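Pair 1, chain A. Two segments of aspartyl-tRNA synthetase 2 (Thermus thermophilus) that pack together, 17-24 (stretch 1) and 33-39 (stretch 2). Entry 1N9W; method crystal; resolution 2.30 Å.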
# COMPACT_ATOMS: atom_id res chain seq x y z
N GLU A 17 -12.08 -19.64 -23.88
CA GLU A 17 -12.66 -20.08 -22.61
C GLU A 17 -12.89 -18.86 -21.75
O GLU A 17 -12.00 -18.02 -21.61
CB GLU A 17 -11.72 -21.05 -21.90
CG GLU A 17 -12.37 -21.75 -20.72
CD GLU A 17 -11.50 -22.82 -20.09
OE1 GLU A 17 -10.65 -22.47 -19.23
OE2 GLU A 17 -11.66 -24.01 -20.47
N LEU A 18 -14.09 -18.73 -21.20
CA LEU A 18 -14.40 -17.57 -20.35
C LEU A 18 -14.69 -18.05 -18.92
O LEU A 18 -15.13 -19.18 -18.71
CB LEU A 18 -15.65 -16.85 -20.90
CG LEU A 18 -15.63 -16.35 -22.36
CD1 LEU A 18 -17.04 -16.12 -22.83
CD2 LEU A 18 -14.81 -15.07 -22.46
N LEU A 19 -14.41 -17.19 -17.95
CA LEU A 19 -14.69 -17.47 -16.54
C LEU A 19 -15.34 -16.19 -16.04
O LEU A 19 -14.85 -15.10 -16.33
CB LEU A 19 -13.41 -17.75 -15.74
CG LEU A 19 -12.62 -19.01 -16.16
CD1 LEU A 19 -11.32 -19.10 -15.35
CD2 LEU A 19 -13.48 -20.25 -15.95
N GLY A 20 -16.46 -16.31 -15.34
CA GLY A 20 -17.13 -15.13 -14.83
C GLY A 20 -18.43 -15.45 -14.13
O GLY A 20 -18.63 -16.58 -13.67
N PHE A 21 -19.32 -14.46 -14.02
CA PHE A 21 -20.61 -14.65 -13.36
C PHE A 21 -21.76 -14.32 -14.29
O PHE A 21 -21.66 -13.40 -15.10
CB PHE A 21 -20.74 -13.76 -12.13
CG PHE A 21 -19.66 -13.97 -11.11
CD1 PHE A 21 -18.43 -13.34 -11.24
CD2 PHE A 21 -19.87 -14.82 -10.03
CE1 PHE A 21 -17.43 -13.55 -10.30
CE2 PHE A 21 -18.88 -15.03 -9.09
CZ PHE A 21 -17.65 -14.40 -9.22
N LEU A 22 -22.86 -15.06 -14.16
CA LEU A 22 -24.02 -14.81 -15.00
C LEU A 22 -24.69 -13.48 -14.62
O LEU A 22 -25.41 -13.39 -13.63
CB LEU A 22 -25.01 -15.97 -14.83
CG LEU A 22 -26.29 -15.99 -15.67
CD1 LEU A 22 -25.98 -15.94 -17.16
CD2 LEU A 22 -27.06 -17.27 -15.32
N HIS A 23 -24.46 -12.44 -15.43
CA HIS A 23 -25.03 -11.12 -15.18
C HIS A 23 -26.56 -11.21 -15.31
O HIS A 23 -27.29 -10.77 -14.43
CB HIS A 23 -24.46 -10.10 -16.16
CG HIS A 23 -24.54 -8.68 -15.68
ND1 HIS A 23 -23.78 -8.21 -14.63
CD2 HIS A 23 -25.30 -7.65 -16.09
CE1 HIS A 23 -24.08 -6.94 -14.41
NE2 HIS A 23 -25.00 -6.58 -15.29
N TRP A 24 -27.04 -11.77 -16.43
CA TRP A 24 -28.46 -12.00 -16.65
C TRP A 24 -28.66 -13.07 -17.71
O TRP A 24 -27.71 -13.51 -18.37
CB TRP A 24 -29.26 -10.73 -17.03
CG TRP A 24 -28.81 -9.96 -18.23
CD1 TRP A 24 -28.26 -8.71 -18.23
CD2 TRP A 24 -28.86 -10.37 -19.61
NE1 TRP A 24 -27.96 -8.31 -19.51
CE2 TRP A 24 -28.32 -9.31 -20.38
CE3 TRP A 24 -29.31 -11.52 -20.26
CZ2 TRP A 24 -28.20 -9.38 -21.77
CZ3 TRP A 24 -29.19 -11.59 -21.65
CH2 TRP A 24 -28.65 -10.52 -22.39
N PHE A 33 -29.94 -16.62 -24.29
CA PHE A 33 -28.98 -15.54 -24.27
C PHE A 33 -28.51 -15.32 -22.85
O PHE A 33 -29.32 -15.21 -21.93
CB PHE A 33 -29.61 -14.26 -24.83
CG PHE A 33 -29.84 -14.30 -26.32
CD1 PHE A 33 -28.79 -14.02 -27.19
CD2 PHE A 33 -31.09 -14.61 -26.84
CE1 PHE A 33 -28.98 -14.06 -28.57
CE2 PHE A 33 -31.29 -14.65 -28.22
CZ PHE A 33 -30.23 -14.37 -29.10
N LEU A 34 -27.20 -15.29 -22.67
CA LEU A 34 -26.62 -15.08 -21.35
C LEU A 34 -25.69 -13.90 -21.46
O LEU A 34 -25.15 -13.60 -22.53
CB LEU A 34 -25.81 -16.30 -20.91
CG LEU A 34 -26.53 -17.65 -20.93
CD1 LEU A 34 -25.52 -18.73 -20.58
CD2 LEU A 34 -27.70 -17.65 -19.97
N LEU A 35 -25.51 -13.21 -20.35
CA LEU A 35 -24.61 -12.09 -20.33
C LEU A 35 -23.62 -12.52 -19.25
O LEU A 35 -24.01 -12.71 -18.11
CB LEU A 35 -25.34 -10.82 -19.89
CG LEU A 35 -24.59 -9.57 -20.32
CD1 LEU A 35 -24.81 -9.34 -21.81
CD2 LEU A 35 -25.07 -8.37 -19.51
N LEU A 36 -22.36 -12.73 -19.63
CA LEU A 36 -21.34 -13.16 -18.68
C LEU A 36 -20.43 -11.99 -18.37
O LEU A 36 -20.01 -11.29 -19.29
CB LEU A 36 -20.50 -14.31 -19.26
CG LEU A 36 -19.38 -14.90 -18.38
CD1 LEU A 36 -19.12 -16.37 -18.77
CD2 LEU A 36 -18.11 -14.08 -18.50
N ARG A 37 -20.13 -11.75 -17.10
CA ARG A 37 -19.21 -10.66 -16.84
C ARG A 37 -18.02 -11.08 -16.01
O ARG A 37 -18.15 -11.82 -15.03
CB ARG A 37 -19.90 -9.48 -16.15
CG ARG A 37 -20.23 -9.73 -14.74
CD ARG A 37 -20.24 -8.50 -13.82
NE ARG A 37 -20.25 -9.17 -12.51
CZ ARG A 37 -21.34 -9.60 -11.89
NH1 ARG A 37 -22.55 -9.39 -12.39
NH2 ARG A 37 -21.19 -10.40 -10.85
N ASP A 38 -16.84 -10.64 -16.43
CA ASP A 38 -15.67 -10.96 -15.65
C ASP A 38 -15.12 -9.63 -15.14
O ASP A 38 -15.80 -8.60 -15.25
CB ASP A 38 -14.64 -11.83 -16.45
CG ASP A 38 -14.15 -11.18 -17.73
OD1 ASP A 38 -14.15 -9.93 -17.80
OD2 ASP A 38 -13.72 -11.92 -18.65
N ARG A 39 -13.93 -9.64 -14.54
CA ARG A 39 -13.38 -8.42 -13.98
C ARG A 39 -13.12 -7.35 -15.03
O ARG A 39 -12.91 -6.18 -14.68
CB ARG A 39 -12.08 -8.73 -13.20
CG ARG A 39 -10.97 -9.41 -14.00
CD ARG A 39 -9.77 -9.71 -13.10
NE ARG A 39 -8.58 -10.12 -13.84
CZ ARG A 39 -8.31 -11.36 -14.21
NH1 ARG A 39 -9.15 -12.34 -13.91
NH2 ARG A 39 -7.20 -11.62 -14.89
O HOH W 1 -13.13 -14.70 -19.09

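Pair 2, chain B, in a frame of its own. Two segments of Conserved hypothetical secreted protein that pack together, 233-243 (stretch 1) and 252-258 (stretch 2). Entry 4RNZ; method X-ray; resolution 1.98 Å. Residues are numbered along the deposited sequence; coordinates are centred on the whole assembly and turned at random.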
# COMPACT_ATOMS: atom_id res chain seq x y z
N HIS B 233 5.04 16.35 14.41
CA HIS B 233 4.46 17.18 13.38
C HIS B 233 4.10 16.31 12.19
O HIS B 233 4.85 15.40 11.82
CB HIS B 233 5.47 18.22 12.92
CG HIS B 233 5.88 19.20 13.98
ND1 HIS B 233 5.50 20.52 13.95
CD2 HIS B 233 6.63 19.04 15.09
CE1 HIS B 233 5.98 21.14 15.02
NE2 HIS B 233 6.69 20.27 15.72
N SER B 234 2.97 16.60 11.56
CA SER B 234 2.55 15.85 10.37
C SER B 234 3.56 15.98 9.24
O SER B 234 3.96 17.08 8.87
CB SER B 234 1.19 16.35 9.85
OG SER B 234 0.79 15.61 8.71
N ALA B 235 3.95 14.85 8.66
CA ALA B 235 4.91 14.85 7.56
C ALA B 235 4.30 15.36 6.28
O ALA B 235 5.04 15.58 5.31
CB ALA B 235 5.44 13.46 7.34
N SER B 236 2.97 15.50 6.25
CA SER B 236 2.25 15.90 5.06
C SER B 236 0.91 16.57 5.39
O SER B 236 0.45 16.56 6.54
CB SER B 236 1.92 14.67 4.20
OG SER B 236 0.93 13.87 4.85
N ASP B 237 0.31 17.14 4.36
CA ASP B 237 -1.09 17.49 4.41
C ASP B 237 -1.87 16.21 4.48
O ASP B 237 -1.36 15.14 4.09
CB ASP B 237 -1.56 18.21 3.15
CG ASP B 237 -1.01 19.62 3.02
OD1 ASP B 237 -0.29 20.11 3.92
OD2 ASP B 237 -1.33 20.22 1.98
N GLY B 238 -3.11 16.31 4.95
CA GLY B 238 -4.03 15.18 4.82
C GLY B 238 -5.20 15.27 5.75
O GLY B 238 -5.47 16.33 6.33
N ARG B 239 -5.89 14.14 5.89
CA ARG B 239 -7.07 14.06 6.76
C ARG B 239 -6.92 12.92 7.75
O ARG B 239 -6.52 11.81 7.39
CB ARG B 239 -8.34 13.84 5.93
CG ARG B 239 -9.60 14.12 6.72
CD ARG B 239 -10.85 14.04 5.85
NE ARG B 239 -12.05 14.41 6.61
CZ ARG B 239 -13.29 14.42 6.10
NH1 ARG B 239 -13.49 14.10 4.82
NH2 ARG B 239 -14.32 14.77 6.86
N VAL B 240 -7.23 13.20 9.01
CA VAL B 240 -7.14 12.19 10.05
C VAL B 240 -8.19 11.12 9.82
O VAL B 240 -9.36 11.43 9.69
CB VAL B 240 -7.35 12.79 11.44
CG1 VAL B 240 -7.30 11.71 12.52
CG2 VAL B 240 -6.28 13.82 11.72
N GLY B 241 -7.77 9.87 9.76
CA GLY B 241 -8.68 8.73 9.59
C GLY B 241 -8.97 8.09 10.92
O GLY B 241 -10.10 7.96 11.32
N PHE B 242 -7.93 7.68 11.60
CA PHE B 242 -8.07 7.08 12.91
C PHE B 242 -7.21 7.86 13.88
O PHE B 242 -6.16 8.40 13.54
CB PHE B 242 -7.65 5.61 12.89
CG PHE B 242 -7.64 4.97 14.25
CD1 PHE B 242 -6.51 5.04 15.07
CD2 PHE B 242 -8.75 4.27 14.71
CE1 PHE B 242 -6.49 4.45 16.32
CE2 PHE B 242 -8.74 3.68 15.97
CZ PHE B 242 -7.61 3.78 16.78
N MET B 243 -7.67 7.90 15.11
CA MET B 243 -6.98 8.56 16.16
C MET B 243 -7.45 7.92 17.47
O MET B 243 -8.62 8.03 17.83
CB MET B 243 -7.38 10.01 16.09
CG MET B 243 -6.78 10.85 17.16
SD MET B 243 -7.35 12.51 16.90
CE MET B 243 -6.99 13.12 18.53
N VAL B 252 -2.14 6.45 18.62
CA VAL B 252 -1.74 6.57 17.24
C VAL B 252 -2.69 7.48 16.45
O VAL B 252 -3.90 7.55 16.71
CB VAL B 252 -1.60 5.15 16.61
CG1 VAL B 252 -2.87 4.34 16.82
CG2 VAL B 252 -1.28 5.24 15.13
N VAL B 253 -2.12 8.21 15.51
CA VAL B 253 -2.88 9.02 14.57
C VAL B 253 -2.54 8.49 13.19
O VAL B 253 -1.37 8.20 12.90
CB VAL B 253 -2.44 10.50 14.62
CG1 VAL B 253 -3.06 11.31 13.47
CG2 VAL B 253 -2.79 11.11 15.97
N GLU B 254 -3.56 8.40 12.35
CA GLU B 254 -3.43 7.98 10.97
C GLU B 254 -4.00 9.09 10.13
O GLU B 254 -5.07 9.61 10.43
CB GLU B 254 -4.17 6.65 10.73
CG GLU B 254 -3.72 5.55 11.69
CD GLU B 254 -4.22 4.16 11.30
OE1 GLU B 254 -4.99 4.07 10.32
OE2 GLU B 254 -3.85 3.18 11.98
N ILE B 255 -3.24 9.47 9.12
CA ILE B 255 -3.60 10.54 8.21
C ILE B 255 -3.55 10.02 6.79
O ILE B 255 -2.64 9.27 6.44
CB ILE B 255 -2.62 11.73 8.38
CG1 ILE B 255 -2.90 12.44 9.70
CG2 ILE B 255 -2.72 12.71 7.21
CD1 ILE B 255 -1.70 13.20 10.27
N HIS B 256 -4.52 10.43 5.97
CA HIS B 256 -4.61 10.02 4.58
C HIS B 256 -4.42 11.18 3.62
O HIS B 256 -4.94 12.28 3.85
CB HIS B 256 -5.97 9.41 4.27
CG HIS B 256 -6.28 8.19 5.06
ND1 HIS B 256 -6.56 8.23 6.41
CD2 HIS B 256 -6.36 6.89 4.69
CE1 HIS B 256 -6.79 7.00 6.84
NE2 HIS B 256 -6.69 6.18 5.82
N LEU B 257 -3.69 10.91 2.55
CA LEU B 257 -3.45 11.88 1.49
C LEU B 257 -3.28 11.11 0.21
O LEU B 257 -2.31 10.34 0.07
CB LEU B 257 -2.20 12.73 1.78
CG LEU B 257 -1.89 13.79 0.72
CD1 LEU B 257 -2.95 14.89 0.72
CD2 LEU B 257 -0.51 14.40 0.93
N ASN B 258 -4.19 11.33 -0.74
CA ASN B 258 -4.20 10.60 -1.99
C ASN B 258 -4.10 9.09 -1.69
O ASN B 258 -4.88 8.60 -0.90
CB ASN B 258 -3.09 11.09 -2.92
CG ASN B 258 -3.22 12.58 -3.26
OD1 ASN B 258 -4.26 13.19 -3.04
ND2 ASN B 258 -2.17 13.15 -3.79

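What separates two contacts whose backbones are so alike? The sharpest difference lies at A:His23 and its match, B:Gly241. In pair 1 the imidazole reaches across the strands, and A:Arg37 NH1 donates a hydrogen bond to A:His23 ND1 at 2.8 Å, meeting the ring at its edge, near its plane. In pair 2 that side chain is absent, and the partner matched to A:Arg37 is itself a histidine: B:His256 CE1 lies 3.8 Å from B:Gly241 CA. The ring comes close enough that an ideal CB on B:Gly241 would sit 2.3 Å from B:His256 CE1, a clash. One pair therefore joins two side chains by a polar bond, while the other packs a ring against bare backbone.

What geometry do they share? Each is a pair of antiparallel strands, and fourteen central residues superpose with an RMSD of 0.5 Å. A:Phe21 pairs with A:Arg37 as B:Arg239 pairs with B:His256, through two backbone hydrogen bonds: A:Phe21 N to A:Arg37 O at 3.1 Å and A:Arg37 N to A:Phe21 O at 3.0 Å, against B:Arg239 N to B:His256 O at 2.9 Å and B:His256 N to B:Arg239 O at 2.8 Å. Further along, A:His23 N donates to A:Leu35 O at 2.7 Å, and B:Gly241 N to B:Glu254 O at 2.8 Å. A:Leu35 N then bonds A:Trp24 O at 3.0 Å, as B:Glu254 N bonds B:Phe242 O at 2.9 Å.

Why is glycine found at A:Gly20 and at B:Gly238? Their CA atoms superpose within 0.2 Å, and in both a CB would point toward the opposing strand. It would lie 2.6 Å from A:Arg37 O and 2.6 Å from A:Leu36 CD2 in pair 1, or 2.6 Å from B:His256 O and 2.5 Å from B:Ile255 CG2 in pair 2. The bare CA thus leaves room for a branched aliphatic side chain: A:Gly20 CA is 3.9 Å from A:Leu36 CD2, and B:Gly238 CA is 3.7 Å from B:Ile255 CG2.

How do different side chains fill the remaining positions? On the face carrying A:Leu22 and A:Leu36, the match is B:Val240 and B:Ile255. A:Leu22 CD1 reaches A:Leu34 CD2 at 3.7 Å, whereas in pair 2 both matched residues are valines, and B:Val240 CG1 lies 4.4 Å from B:Val253 CG1. At the matched aromatics, A:Trp24 lays one ring face against A:Leu35, whose CB is 3.5 Å from the centroid of the five-membered ring, a CH-pi contact. Both rings turn an edge to the matched residue: A:Trp24 CZ3 is 3.6 Å from A:Phe33 O, and B:Phe242 CE1 is 3.7 Å from B:Val252 CG1. B:Glu254, the match of A:Leu35, ends in a carboxylate whose oxygens are hydrogen-bonded elsewhere in the structure. Pair 1 buries 755 Å² between its stretches and pair 2 buries 628 Å².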